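Minor fimbrium subunit Mfa5 (Porphyromonas gingivalis ATCC 33277, PDB 6TO1) serves as an accessory subunit of the minor fimbriae, surface pili that mediate biofilm formation and adhesion to host cells and other oral bacteria. Local coordinates at residues A[374-377]-A[381-384]; A[263-268]-A[367-372]; A[173-178]-A[213-218]; A[250-255]-A[334-339]. One frame throughout, in Å; residues are numbered along the deposited sequence.

Interaction 1. Residues A[374-377]-A[381-384]; sequences SLKL and DENH. With PO4 (phosphate ion), chain D.
Lys376 of helix 369-378 meets Glu382 of the turn that follows it. Ser374, small enough for a buried position, bonds through OG back to Leu370 O. Leu375, branched and apolar, is buried and packs on Phe385 of the next strand. Lys376, next along, directs its CB toward the turn, and its side chain also touches Phe385. Its chain is extended beyond CG and runs alongside that of Glu382, the two pointing the same way, with Lys376 CD 3.7 Å from Glu382 CD. This helix and turn lead into strand 385-387, an outermost strand of the mixed six-stranded sheet of the von Willebrand factor A-type domain. At the end of the lysine, NZ forms a salt bridge of 3.0 Å with Glu382 OE1, meeting it from well above the carboxylate plane (60°). Glu382 is modelled in two conformers, so the permanence of this pairing is doubtful. The same NZ donates to phosphate O2 at 3.0 Å, a long flexible cation reaching two anions. Leu377, whose CB starts away from the turn, packs on Ile345 and Pro262. Within the turn, His384 ND1 donates to Asp381 OD1 at 2.7 Å, nearly straight at 164° and close to the imidazole plane.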
loop_
_atom_site.group_PDB
_atom_site.type_symbol
_atom_site.label_atom_id
_atom_site.label_comp_id
_atom_site.label_asym_id
_atom_site.label_seq_id
_atom_site.Cartn_x
_atom_site.Cartn_y
_atom_site.Cartn_z
ATOM N N SER A 374 3.452 24.517 31.675
ATOM C CA SER A 374 2.436 25.096 30.798
ATOM C C SER A 374 2.536 24.516 29.392
ATOM O O SER A 374 1.525 24.135 28.793
ATOM C CB SER A 374 2.562 26.616 30.766
ATOM O OG SER A 374 2.131 27.161 31.982
ATOM N N LEU A 375 3.757 24.426 28.850
ATOM C CA LEU A 375 3.928 23.840 27.522
ATOM C C LEU A 375 3.596 22.349 27.503
ATOM O O LEU A 375 3.097 21.847 26.499
ATOM C CB LEU A 375 5.355 24.093 27.015
ATOM C CG LEU A 375 5.647 25.579 26.694
ATOM C CD1 LEU A 375 7.136 25.713 26.394
ATOM C CD2 LEU A 375 4.837 26.060 25.523
ATOM N N LYS A 376 3.840 21.629 28.593
ATOM C CA LYS A 376 3.447 20.227 28.619
ATOM C C LYS A 376 1.935 20.075 28.492
ATOM O O LYS A 376 1.453 19.186 27.787
ATOM C CB LYS A 376 3.931 19.550 29.902
ATOM C CG LYS A 376 5.385 19.257 29.933
ATOM C CD LYS A 376 5.786 18.592 31.290
ATOM C CE LYS A 376 7.280 18.557 31.446
ATOM N NZ LYS A 376 7.615 17.793 32.678
ATOM N N LEU A 377 1.167 20.939 29.169
ATOM C CA LEU A 377 -0.286 20.831 29.123
ATOM C C LEU A 377 -0.853 21.344 27.802
ATOM O O LEU A 377 -1.971 20.983 27.431
ATOM C CB LEU A 377 -0.893 21.600 30.300
ATOM C CG LEU A 377 -0.696 20.971 31.678
ATOM C CD1 LEU A 377 -1.507 21.752 32.739
ATOM C CD2 LEU A 377 -1.079 19.526 31.724
ATOM N N ASP A 381 0.155 15.603 24.773
ATOM C CA ASP A 381 0.461 14.957 26.045
ATOM C C ASP A 381 1.884 15.364 26.402
ATOM O O ASP A 381 2.573 16.031 25.624
ATOM C CB ASP A 381 0.298 13.434 25.965
ATOM C CG ASP A 381 1.046 12.829 24.800
ATOM O OD1 ASP A 381 2.218 13.193 24.586
ATOM O OD2 ASP A 381 0.476 11.965 24.109
ATOM N N GLU A 382 2.337 14.936 27.581
ATOM C CA GLU A 382 3.656 15.356 28.038
ATOM C C GLU A 382 4.748 14.880 27.091
ATOM O O GLU A 382 5.772 15.557 26.930
ATOM C CB GLU A 382 3.932 14.838 29.458
ATOM C CG GLU A 382 5.401 14.895 29.828
ATOM C CD GLU A 382 5.631 14.939 31.333
ATOM O OE1 GLU A 382 6.798 15.084 31.748
ATOM O OE2 GLU A 382 4.639 14.846 32.088
ATOM N N ASN A 383 4.545 13.729 26.450
ATOM C CA ASN A 383 5.528 13.202 25.514
ATOM C C ASN A 383 5.584 13.982 24.204
ATOM O O ASN A 383 6.506 13.758 23.420
ATOM C CB ASN A 383 5.236 11.735 25.227
ATOM C CG ASN A 383 5.644 10.829 26.383
ATOM O OD1 ASN A 383 6.366 11.250 27.292
ATOM N ND2 ASN A 383 5.176 9.588 26.360
ATOM N N HIS A 384 4.629 14.880 23.943
ATOM C CA HIS A 384 4.716 15.783 22.805
ATOM C C HIS A 384 5.323 17.137 23.175
ATOM O O HIS A 384 5.283 18.072 22.363
ATOM C CB HIS A 384 3.335 15.994 22.181
ATOM C CG HIS A 384 2.868 14.846 21.349
ATOM N ND1 HIS A 384 2.525 13.623 21.891
ATOM C CD2 HIS A 384 2.686 14.731 20.016
ATOM C CE1 HIS A 384 2.136 12.814 20.927
ATOM N NE2 HIS A 384 2.233 13.458 19.779
HETATM P P PO4 D . 9.954 20.449 34.342
HETATM O O1 PO4 D . 10.449 20.119 32.951
HETATM O O2 PO4 D . 8.561 19.897 34.552
HETATM O O3 PO4 D . 10.829 19.802 35.391
HETATM O O4 PO4 D . 9.932 21.943 34.550
#

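Interaction 2. Residues A[263-268]-A[367-372]; sequences IDLVIQ and DFALAN. With PO4 (phosphate ion), chain D.
Leu265 of helix 262-272 rests on the first turn of helix 369-378, at Ala369 and Leu370, in a helix-to-helix contact of the von Willebrand factor A-type domain. The tight part is made by apolar side chains, one of which rests on backbone. Leu265 CD1 reaches the main chain where the two residues join, 3.6 Å from Leu370 N and 3.7 Å from Ala369 C, and lies 3.8 Å from Ala369 CB. A small alanine suits this place because its single methyl leaves the leucine branch room to settle on the main chain. Deeper in, Val266 and Leu370, both buried, approach at a slant. The valine sends CG2 anti to its own nitrogen, and this branch comes within 3.9 Å of Leu370 CD2. Leu370 likewise carries CG opposite its nitrogen (chi1 169°), which turns its methyls toward the valine. Tyr277 of helix 274-277 touches both side chains and extends this apolar patch.

The other margin is looser and polar. Leu265 and Ala369 are partly exposed, no hydrogen bond joins the two segments, and a phosphate ion, probably from the crystallisation liquor, sits beside the start of helix 369-378. Its O4 comes 3.5 Å from Ala369 CA. Asn372, about one turn further on, is buried against Phe385 and Thr387; its ND2 makes only a weak bond of 3.4 Å to phosphate O1.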
loop_
_atom_site.group_PDB
_atom_site.type_symbol
_atom_site.label_atom_id
_atom_site.label_comp_id
_atom_site.label_asym_id
_atom_site.label_seq_id
_atom_site.Cartn_x
_atom_site.Cartn_y
_atom_site.Cartn_z
ATOM N N ILE A 263 -1.277 26.625 37.684
ATOM C CA ILE A 263 -2.050 27.494 38.578
ATOM C C ILE A 263 -1.273 27.738 39.870
ATOM O O ILE A 263 -1.022 28.880 40.270
ATOM C CB ILE A 263 -3.429 26.863 38.868
ATOM C CG1 ILE A 263 -4.292 26.840 37.595
ATOM C CG2 ILE A 263 -4.124 27.602 40.019
ATOM C CD1 ILE A 263 -5.392 25.780 37.573
ATOM N N ASP A 264 -0.907 26.647 40.555
ATOM C CA ASP A 264 -0.213 26.747 41.826
ATOM C C ASP A 264 1.147 27.388 41.639
ATOM O O ASP A 264 1.589 28.170 42.477
ATOM C CB ASP A 264 -0.086 25.356 42.458
ATOM C CG ASP A 264 -1.445 24.705 42.744
ATOM O OD1 ASP A 264 -2.259 24.601 41.809
ATOM O OD2 ASP A 264 -1.703 24.308 43.925
ATOM N N LEU A 265 1.823 27.071 40.536
ATOM C CA LEU A 265 3.139 27.633 40.281
ATOM C C LEU A 265 3.085 29.137 40.090
ATOM O O LEU A 265 3.961 29.860 40.577
ATOM C CB LEU A 265 3.752 26.984 39.040
ATOM C CG LEU A 265 4.266 25.563 39.234
ATOM C CD1 LEU A 265 4.585 24.945 37.860
ATOM C CD2 LEU A 265 5.482 25.567 40.151
ATOM N N VAL A 266 2.109 29.628 39.325
ATOM C CA VAL A 266 2.092 31.052 39.065
ATOM C C VAL A 266 1.684 31.808 40.313
ATOM O O VAL A 266 2.157 32.926 40.551
ATOM C CB VAL A 266 1.186 31.396 37.866
ATOM C CG1 VAL A 266 -0.288 31.386 38.196
ATOM C CG2 VAL A 266 1.559 32.746 37.336
ATOM N N ILE A 267 0.813 31.226 41.135
ATOM C CA ILE A 267 0.408 31.899 42.365
ATOM C C ILE A 267 1.584 31.971 43.324
ATOM O O ILE A 267 1.927 33.041 43.830
ATOM C CB ILE A 267 -0.808 31.196 42.993
ATOM C CG1 ILE A 267 -2.042 31.453 42.130
ATOM C CG2 ILE A 267 -1.047 31.691 44.432
ATOM C CD1 ILE A 267 -3.280 30.625 42.524
ATOM N N GLN A 268 2.243 30.832 43.567
ATOM C CA GLN A 268 3.414 30.846 44.433
ATOM C C GLN A 268 4.486 31.758 43.870
ATOM O O GLN A 268 5.161 32.463 44.621
ATOM C CB GLN A 268 3.984 29.440 44.622
ATOM C CG GLN A 268 5.139 29.381 45.604
ATOM C CD GLN A 268 4.687 29.634 47.040
ATOM O OE1 GLN A 268 4.018 28.806 47.636
ATOM N NE2 GLN A 268 5.032 30.793 47.576
ATOM N N ASP A 367 15.072 25.212 33.330
ATOM C CA ASP A 367 14.030 24.497 34.075
ATOM C C ASP A 367 13.202 25.425 34.968
ATOM O O ASP A 367 13.215 25.364 36.195
ATOM C CB ASP A 367 14.605 23.353 34.899
ATOM C CG ASP A 367 13.507 22.419 35.427
ATOM O OD1 ASP A 367 12.396 22.390 34.839
ATOM O OD2 ASP A 367 13.771 21.740 36.440
ATOM N N PHE A 368 12.439 26.269 34.289
ATOM C CA PHE A 368 11.418 27.126 34.893
ATOM C C PHE A 368 10.126 26.329 34.817
ATOM O O PHE A 368 9.555 26.169 33.732
ATOM C CB PHE A 368 11.378 28.449 34.130
ATOM C CG PHE A 368 10.401 29.462 34.636
ATOM C CD1 PHE A 368 9.990 29.522 35.962
ATOM C CD2 PHE A 368 9.911 30.407 33.753
ATOM C CE1 PHE A 368 9.075 30.500 36.358
ATOM C CE2 PHE A 368 9.045 31.370 34.155
ATOM C CZ PHE A 368 8.611 31.412 35.450
ATOM N N ALA A 369 9.669 25.804 35.964
ATOM C CA ALA A 369 8.574 24.836 35.946
ATOM C C ALA A 369 7.280 25.416 35.360
ATOM O O ALA A 369 6.574 24.727 34.611
ATOM C CB ALA A 369 8.318 24.297 37.351
ATOM N N LEU A 370 6.930 26.663 35.701
ATOM C CA LEU A 370 5.691 27.226 35.155
ATOM C C LEU A 370 5.703 27.166 33.632
ATOM O O LEU A 370 4.704 26.800 32.986
ATOM C CB LEU A 370 5.514 28.684 35.600
ATOM C CG LEU A 370 4.420 29.517 34.942
ATOM C CD1 LEU A 370 3.064 28.862 35.132
ATOM C CD2 LEU A 370 4.420 30.904 35.474
ATOM N N ALA A 371 6.829 27.538 33.036
ATOM C CA ALA A 371 6.919 27.578 31.581
ATOM C C ALA A 371 6.866 26.185 30.988
ATOM O O ALA A 371 6.104 25.934 30.050
ATOM C CB ALA A 371 8.212 28.269 31.155
ATOM N N ASN A 372 7.718 25.278 31.482
ATOM C CA ASN A 372 7.754 23.947 30.899
ATOM C C ASN A 372 6.441 23.206 31.128
ATOM O O ASN A 372 5.946 22.506 30.229
ATOM C CB ASN A 372 8.928 23.159 31.478
ATOM C CG ASN A 372 10.270 23.673 30.989
ATOM O OD1 ASN A 372 10.333 24.596 30.193
ATOM N ND2 ASN A 372 11.350 23.070 31.480
HETATM P P PO4 D . 9.954 20.449 34.342
HETATM O O1 PO4 D . 10.449 20.119 32.951
HETATM O O2 PO4 D . 8.561 19.897 34.552
HETATM O O3 PO4 D . 10.829 19.802 35.391
HETATM O O4 PO4 D . 9.932 21.943 34.550
#

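Interaction 3. Residues A[173-178]-A[213-218]; sequences ALVSYD and LKMARN
Asp178 OD2, just beyond the strand whose Val175 packs on Met215, is gripped by two hydrogen bonds, from His182 NE2 and Gln134 NE2. A carboxylate suits this buried position because one oxygen can accept from both. Three residues earlier the contact turns apolar. Val175 directs its CB toward helix 209-220 and touches Met215 with both methyls: CG2 lies 3.9 Å from Met215 CG, and CG1 and CG2 each come within 3.9 Å of Met215 SD, so the sulfur sits against the fork of the valine. Met215 gets there with CG anti to its nitrogen (chi1 -176°) and an extended chain that bends only at chi3 (-84°), at the sulfur. A flexible, unbranched side chain can thus span from the helix to the strand and cross the valine at a slant. Ala216 comes next on the helix; its backbone N is 4.3 Å from Val175 CG2, and its short side chain lies on Val129 and Val131 of the neighbouring strand, where a small residue lets the helix come close. Helix 209-220 covers the central sheet here through Met215 and Ala216, with a β-branched valine as the strand's share, as in the Rossmann-like α/β fold of von Willebrand factor A domains.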
loop_
_atom_site.group_PDB
_atom_site.type_symbol
_atom_site.label_atom_id
_atom_site.label_comp_id
_atom_site.label_asym_id
_atom_site.label_seq_id
_atom_site.Cartn_x
_atom_site.Cartn_y
_atom_site.Cartn_z
ATOM N N ALA A 173 2.745 25.637 7.067
ATOM C CA ALA A 173 2.408 27.041 7.236
ATOM C C ALA A 173 3.174 27.587 8.443
ATOM O O ALA A 173 3.687 26.831 9.283
ATOM C CB ALA A 173 0.904 27.232 7.434
ATOM N N LEU A 174 3.276 28.915 8.501
ATOM C CA LEU A 174 4.158 29.545 9.469
ATOM C C LEU A 174 3.518 30.767 10.103
ATOM O O LEU A 174 3.060 31.677 9.404
ATOM C CB LEU A 174 5.490 29.924 8.803
ATOM C CG LEU A 174 6.529 30.549 9.726
ATOM C CD1 LEU A 174 6.989 29.558 10.806
ATOM C CD2 LEU A 174 7.713 31.078 8.887
ATOM N N VAL A 175 3.506 30.756 11.438
ATOM C CA VAL A 175 3.032 31.842 12.281
ATOM C C VAL A 175 4.161 32.270 13.227
ATOM O O VAL A 175 4.860 31.432 13.802
ATOM C CB VAL A 175 1.798 31.397 13.104
ATOM C CG1 VAL A 175 1.401 32.499 14.089
ATOM C CG2 VAL A 175 0.617 31.040 12.207
ATOM N N SER A 176 4.326 33.573 13.417
ATOM C CA SER A 176 5.148 34.082 14.504
ATOM C C SER A 176 4.241 34.919 15.397
ATOM O O SER A 176 3.133 35.305 15.007
ATOM C CB SER A 176 6.330 34.914 14.008
ATOM O OG SER A 176 5.884 36.141 13.462
ATOM N N TYR A 177 4.695 35.183 16.620
ATOM C CA TYR A 177 3.900 36.037 17.454
ATOM C C TYR A 177 4.758 36.748 18.487
ATOM O O TYR A 177 5.801 36.257 18.930
ATOM C CB TYR A 177 2.759 35.275 18.165
ATOM C CG TYR A 177 3.220 34.288 19.216
ATOM C CD1 TYR A 177 3.297 34.645 20.553
ATOM C CD2 TYR A 177 3.547 32.989 18.879
ATOM C CE1 TYR A 177 3.700 33.748 21.509
ATOM C CE2 TYR A 177 3.955 32.098 19.827
ATOM C CZ TYR A 177 4.025 32.474 21.147
ATOM O OH TYR A 177 4.420 31.553 22.102
ATOM N N ASP A 178 4.276 37.922 18.848
ATOM C CA ASP A 178 4.763 38.687 19.989
ATOM C C ASP A 178 3.515 39.131 20.758
ATOM O O ASP A 178 2.782 38.290 21.304
ATOM C CB ASP A 178 5.641 39.857 19.545
ATOM C CG ASP A 178 5.088 40.611 18.350
ATOM O OD1 ASP A 178 4.143 41.415 18.532
ATOM O OD2 ASP A 178 5.619 40.387 17.212
ATOM N N LEU A 213 -1.629 30.533 18.702
ATOM C CA LEU A 213 -2.375 29.299 18.512
ATOM C C LEU A 213 -3.697 29.535 17.789
ATOM O O LEU A 213 -4.120 28.703 16.978
ATOM C CB LEU A 213 -2.614 28.632 19.863
ATOM C CG LEU A 213 -1.382 28.087 20.546
ATOM C CD1 LEU A 213 -1.663 27.669 21.972
ATOM C CD2 LEU A 213 -0.795 26.887 19.755
ATOM N N LYS A 214 -4.376 30.655 18.074
ATOM C CA LYS A 214 -5.613 30.972 17.374
ATOM C C LYS A 214 -5.370 31.160 15.881
ATOM O O LYS A 214 -6.131 30.651 15.056
ATOM C CB LYS A 214 -6.254 32.220 17.980
ATOM C CG LYS A 214 -7.435 32.767 17.180
ATOM C CD LYS A 214 -8.602 31.797 17.110
ATOM C CE LYS A 214 -9.755 32.377 16.266
ATOM N NZ LYS A 214 -10.973 31.503 16.280
ATOM N N MET A 215 -4.304 31.870 15.510
ATOM C CA MET A 215 -4.004 32.002 14.086
ATOM C C MET A 215 -3.706 30.647 13.445
ATOM O O MET A 215 -4.127 30.378 12.307
ATOM C CB MET A 215 -2.838 32.964 13.888
ATOM C CG MET A 215 -2.570 33.195 12.414
ATOM S SD MET A 215 -1.325 34.435 12.155
ATOM C CE MET A 215 -2.367 35.902 12.267
ATOM N N ALA A 216 -2.974 29.787 14.150
ATOM C CA ALA A 216 -2.747 28.428 13.678
ATOM C C ALA A 216 -4.060 27.673 13.472
ATOM O O ALA A 216 -4.211 26.940 12.487
ATOM C CB ALA A 216 -1.849 27.691 14.674
ATOM N N ARG A 217 -5.026 27.843 14.387
ATOM C CA ARG A 217 -6.317 27.187 14.206
ATOM C C ARG A 217 -7.050 27.757 12.992
ATOM O O ARG A 217 -7.689 27.011 12.242
ATOM C CB ARG A 217 -7.186 27.325 15.458
ATOM C CG ARG A 217 -6.635 26.646 16.663
ATOM C CD ARG A 217 -7.727 26.371 17.689
ATOM N NE ARG A 217 -8.416 27.559 18.170
ATOM C CZ ARG A 217 -9.718 27.791 18.022
ATOM N NH1 ARG A 217 -10.253 28.878 18.551
ATOM N NH2 ARG A 217 -10.491 26.948 17.346
ATOM N N ASN A 218 -6.947 29.067 12.769
ATOM C CA ASN A 218 -7.573 29.666 11.606
ATOM C C ASN A 218 -6.969 29.098 10.329
ATOM O O ASN A 218 -7.690 28.778 9.374
ATOM C CB ASN A 218 -7.398 31.186 11.609
ATOM C CG ASN A 218 -8.333 31.903 12.589
ATOM O OD1 ASN A 218 -9.216 31.315 13.212
ATOM N ND2 ASN A 218 -8.130 33.201 12.702
#

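Interaction 4. Residues A[250-255]-A[334-339]; sequences ADFIGE and PYYYYF
Phe252, Tyr336 and Tyr338 share one first torsion: in each, chi1 lies near -60°, with CG anti to the carbonyl carbon. With CB of Phe252 and of Tyr336 directed at the other segment, this sets their rings together; Tyr337, with the same torsion, starts on the far side. Phe252 is at the centre of the cluster. Tyr336 turns the edge of its ring to the Phe252 face, the planes almost perpendicular at 88° and the centroids 5.6 Å apart, a T-shaped pair in which Tyr336 CD1 approaches Phe252 CG to 3.8 Å. The CB of Tyr336 also lies over a face of the phenylalanine, 4.2 Å from its centroid, adding a CH-pi contact. Both segments contain a short strand of a small four-stranded sheet, 252-253 at one margin and 336-338 further in; each pairs with strand 296-298, so here the side chains do the joining. That sheet is built from chain lying between two strands of the central sheet of the von Willebrand factor A-type domain, 227-234 and 357-362. Phe252 in turn directs its own edge at the face of Tyr338, with planes at 60° and centroids 5.3 Å apart; Phe252 CZ is the atom that touches, 3.7 Å from Tyr338 CE1. A tyrosine fits there because its ring packs while its hydroxyl bonds to Glu328 OE1. Tyr337 O sits at the phenylalanine edge, near the ring plane, 3.5 Å from Phe252 CD1, where the slightly positive ring hydrogens would favour a carbonyl oxygen. The CB of Tyr337 points away from strand 252-253, and its hydroxyl bonds to Asn289 O.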
loop_
_atom_site.group_PDB
_atom_site.type_symbol
_atom_site.label_atom_id
_atom_site.label_comp_id
_atom_site.label_asym_id
_atom_site.label_seq_id
_atom_site.Cartn_x
_atom_site.Cartn_y
_atom_site.Cartn_z
ATOM N N ALA A 250 -16.462 33.278 38.124
ATOM C CA ALA A 250 -16.455 31.847 37.855
ATOM C C ALA A 250 -15.530 31.483 36.704
ATOM O O ALA A 250 -15.335 30.302 36.433
ATOM C CB ALA A 250 -17.868 31.341 37.559
ATOM N N ASP A 251 -14.953 32.469 36.035
ATOM C CA ASP A 251 -14.001 32.239 34.965
ATOM C C ASP A 251 -12.577 32.100 35.489
ATOM O O ASP A 251 -11.633 32.039 34.690
ATOM C CB ASP A 251 -14.118 33.384 33.964
ATOM C CG ASP A 251 -15.483 33.438 33.305
ATOM O OD1 ASP A 251 -16.109 32.357 33.168
ATOM O OD2 ASP A 251 -15.908 34.542 32.901
ATOM N N PHE A 252 -12.413 32.053 36.813
ATOM C CA PHE A 252 -11.119 31.988 37.474
ATOM C C PHE A 252 -11.156 30.817 38.433
ATOM O O PHE A 252 -12.233 30.309 38.773
ATOM C CB PHE A 252 -10.780 33.293 38.215
ATOM C CG PHE A 252 -10.788 34.486 37.324
ATOM C CD1 PHE A 252 -9.616 35.066 36.918
ATOM C CD2 PHE A 252 -11.991 35.025 36.871
ATOM C CE1 PHE A 252 -9.621 36.166 36.059
ATOM C CE2 PHE A 252 -12.016 36.091 36.003
ATOM C CZ PHE A 252 -10.833 36.690 35.608
ATOM N N ILE A 253 -9.972 30.397 38.876
ATOM C CA ILE A 253 -9.843 29.235 39.744
ATOM C C ILE A 253 -8.666 29.437 40.675
ATOM O O ILE A 253 -7.695 30.106 40.339
ATOM C CB ILE A 253 -9.696 27.954 38.886
ATOM C CG1 ILE A 253 -9.731 26.682 39.737
ATOM C CG2 ILE A 253 -8.378 27.974 38.085
ATOM C CD1 ILE A 253 -9.749 25.422 38.876
ATOM N N GLY A 254 -8.759 28.824 41.860
ATOM C CA GLY A 254 -7.705 28.881 42.844
ATOM C C GLY A 254 -6.768 27.679 42.802
ATOM O O GLY A 254 -6.913 26.767 41.997
ATOM N N GLU A 255 -5.817 27.696 43.740
ATOM C CA GLU A 255 -4.817 26.645 43.885
ATOM C C GLU A 255 -5.459 25.264 43.853
ATOM O O GLU A 255 -6.496 25.024 44.483
ATOM C CB GLU A 255 -4.042 26.847 45.205
ATOM C CG GLU A 255 -3.056 28.016 45.211
ATOM C CD GLU A 255 -2.336 28.237 46.540
ATOM O OE1 GLU A 255 -2.807 27.741 47.600
ATOM O OE2 GLU A 255 -1.298 28.918 46.536
ATOM N N PRO A 334 -10.479 37.872 47.172
ATOM C CA PRO A 334 -9.030 37.774 47.359
ATOM C C PRO A 334 -8.168 38.047 46.150
ATOM O O PRO A 334 -6.973 37.742 46.198
ATOM C CB PRO A 334 -8.845 36.302 47.792
ATOM C CG PRO A 334 -9.925 35.590 47.016
ATOM C CD PRO A 334 -11.112 36.545 47.034
ATOM N N TYR A 335 -8.788 38.613 45.110
ATOM C CA TYR A 335 -8.161 39.179 43.925
ATOM C C TYR A 335 -8.050 38.122 42.830
ATOM O O TYR A 335 -7.857 36.917 43.092
ATOM C CB TYR A 335 -6.818 39.829 44.226
ATOM C CG TYR A 335 -6.914 40.823 45.344
ATOM C CD1 TYR A 335 -7.910 41.798 45.353
ATOM C CD2 TYR A 335 -6.036 40.772 46.412
ATOM C CE1 TYR A 335 -8.019 42.698 46.411
ATOM C CE2 TYR A 335 -6.150 41.666 47.479
ATOM C CZ TYR A 335 -7.140 42.615 47.466
ATOM O OH TYR A 335 -7.224 43.509 48.534
ATOM N N TYR A 336 -8.298 38.601 41.602
ATOM C CA TYR A 336 -8.505 37.792 40.407
ATOM C C TYR A 336 -7.558 38.273 39.317
ATOM O O TYR A 336 -7.401 39.482 39.121
ATOM C CB TYR A 336 -9.956 37.903 39.907
ATOM C CG TYR A 336 -10.923 37.354 40.897
ATOM C CD1 TYR A 336 -11.526 36.132 40.685
ATOM C CD2 TYR A 336 -11.197 38.031 42.088
ATOM C CE1 TYR A 336 -12.399 35.591 41.612
ATOM C CE2 TYR A 336 -12.058 37.491 43.021
ATOM C CZ TYR A 336 -12.654 36.290 42.779
ATOM O OH TYR A 336 -13.522 35.760 43.700
ATOM N N TYR A 337 -6.947 37.325 38.594
ATOM C CA TYR A 337 -5.896 37.645 37.635
ATOM C C TYR A 337 -6.074 36.793 36.396
ATOM O O TYR A 337 -6.227 35.571 36.514
ATOM C CB TYR A 337 -4.494 37.377 38.206
ATOM C CG TYR A 337 -4.243 38.125 39.478
ATOM C CD1 TYR A 337 -3.618 39.363 39.458
ATOM C CD2 TYR A 337 -4.695 37.628 40.679
ATOM C CE1 TYR A 337 -3.427 40.080 40.612
ATOM C CE2 TYR A 337 -4.512 38.339 41.842
ATOM C CZ TYR A 337 -3.879 39.559 41.795
ATOM O OH TYR A 337 -3.714 40.252 42.989
ATOM N N TYR A 338 -6.056 37.425 35.219
ATOM C CA TYR A 338 -5.933 36.658 33.985
ATOM C C TYR A 338 -4.557 35.995 33.964
ATOM O O TYR A 338 -3.565 36.554 34.443
ATOM C CB TYR A 338 -6.148 37.556 32.764
ATOM C CG TYR A 338 -7.536 38.196 32.743
ATOM C CD1 TYR A 338 -8.644 37.508 32.256
ATOM C CD2 TYR A 338 -7.730 39.487 33.236
ATOM C CE1 TYR A 338 -9.907 38.084 32.272
ATOM C CE2 TYR A 338 -8.978 40.084 33.216
ATOM C CZ TYR A 338 -10.061 39.371 32.771
ATOM O OH TYR A 338 -11.310 39.954 32.766
ATOM N N PHE A 339 -4.510 34.782 33.427
ATOM C CA PHE A 339 -3.351 33.899 33.476
ATOM C C PHE A 339 -3.079 33.438 32.051
ATOM O O PHE A 339 -3.604 32.403 31.610
ATOM C CB PHE A 339 -3.644 32.746 34.436
ATOM C CG PHE A 339 -2.518 31.759 34.613
ATOM C CD1 PHE A 339 -1.201 32.091 34.344
ATOM C CD2 PHE A 339 -2.807 30.495 35.072
ATOM C CE1 PHE A 339 -0.193 31.168 34.509
ATOM C CE2 PHE A 339 -1.818 29.559 35.251
ATOM C CZ PHE A 339 -0.500 29.891 34.965
#

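Overall arrangement
All four interactions lie in the von Willebrand factor A-type part of the chain, on one side of the chain's centre. Interaction 3 comes first along the sequence and sets helix 209-220 on a strand of the central sheet. Interactions 4 and 2 follow with alternating segments: strand 252-253 precedes helix 262-272, and strand 336-338 precedes helix 369-378. Their centres are about 15 Å apart and they touch directly, as where Val266 packs on Phe339, so the inserted small sheet is tied to the helices beside it. Interaction 1 closes the series on the same helix 369-378 as interaction 2, their centres about 14 Å apart, and both meet one phosphate ion. Interactions 3 and 4, with centres about 27 Å apart, do not touch.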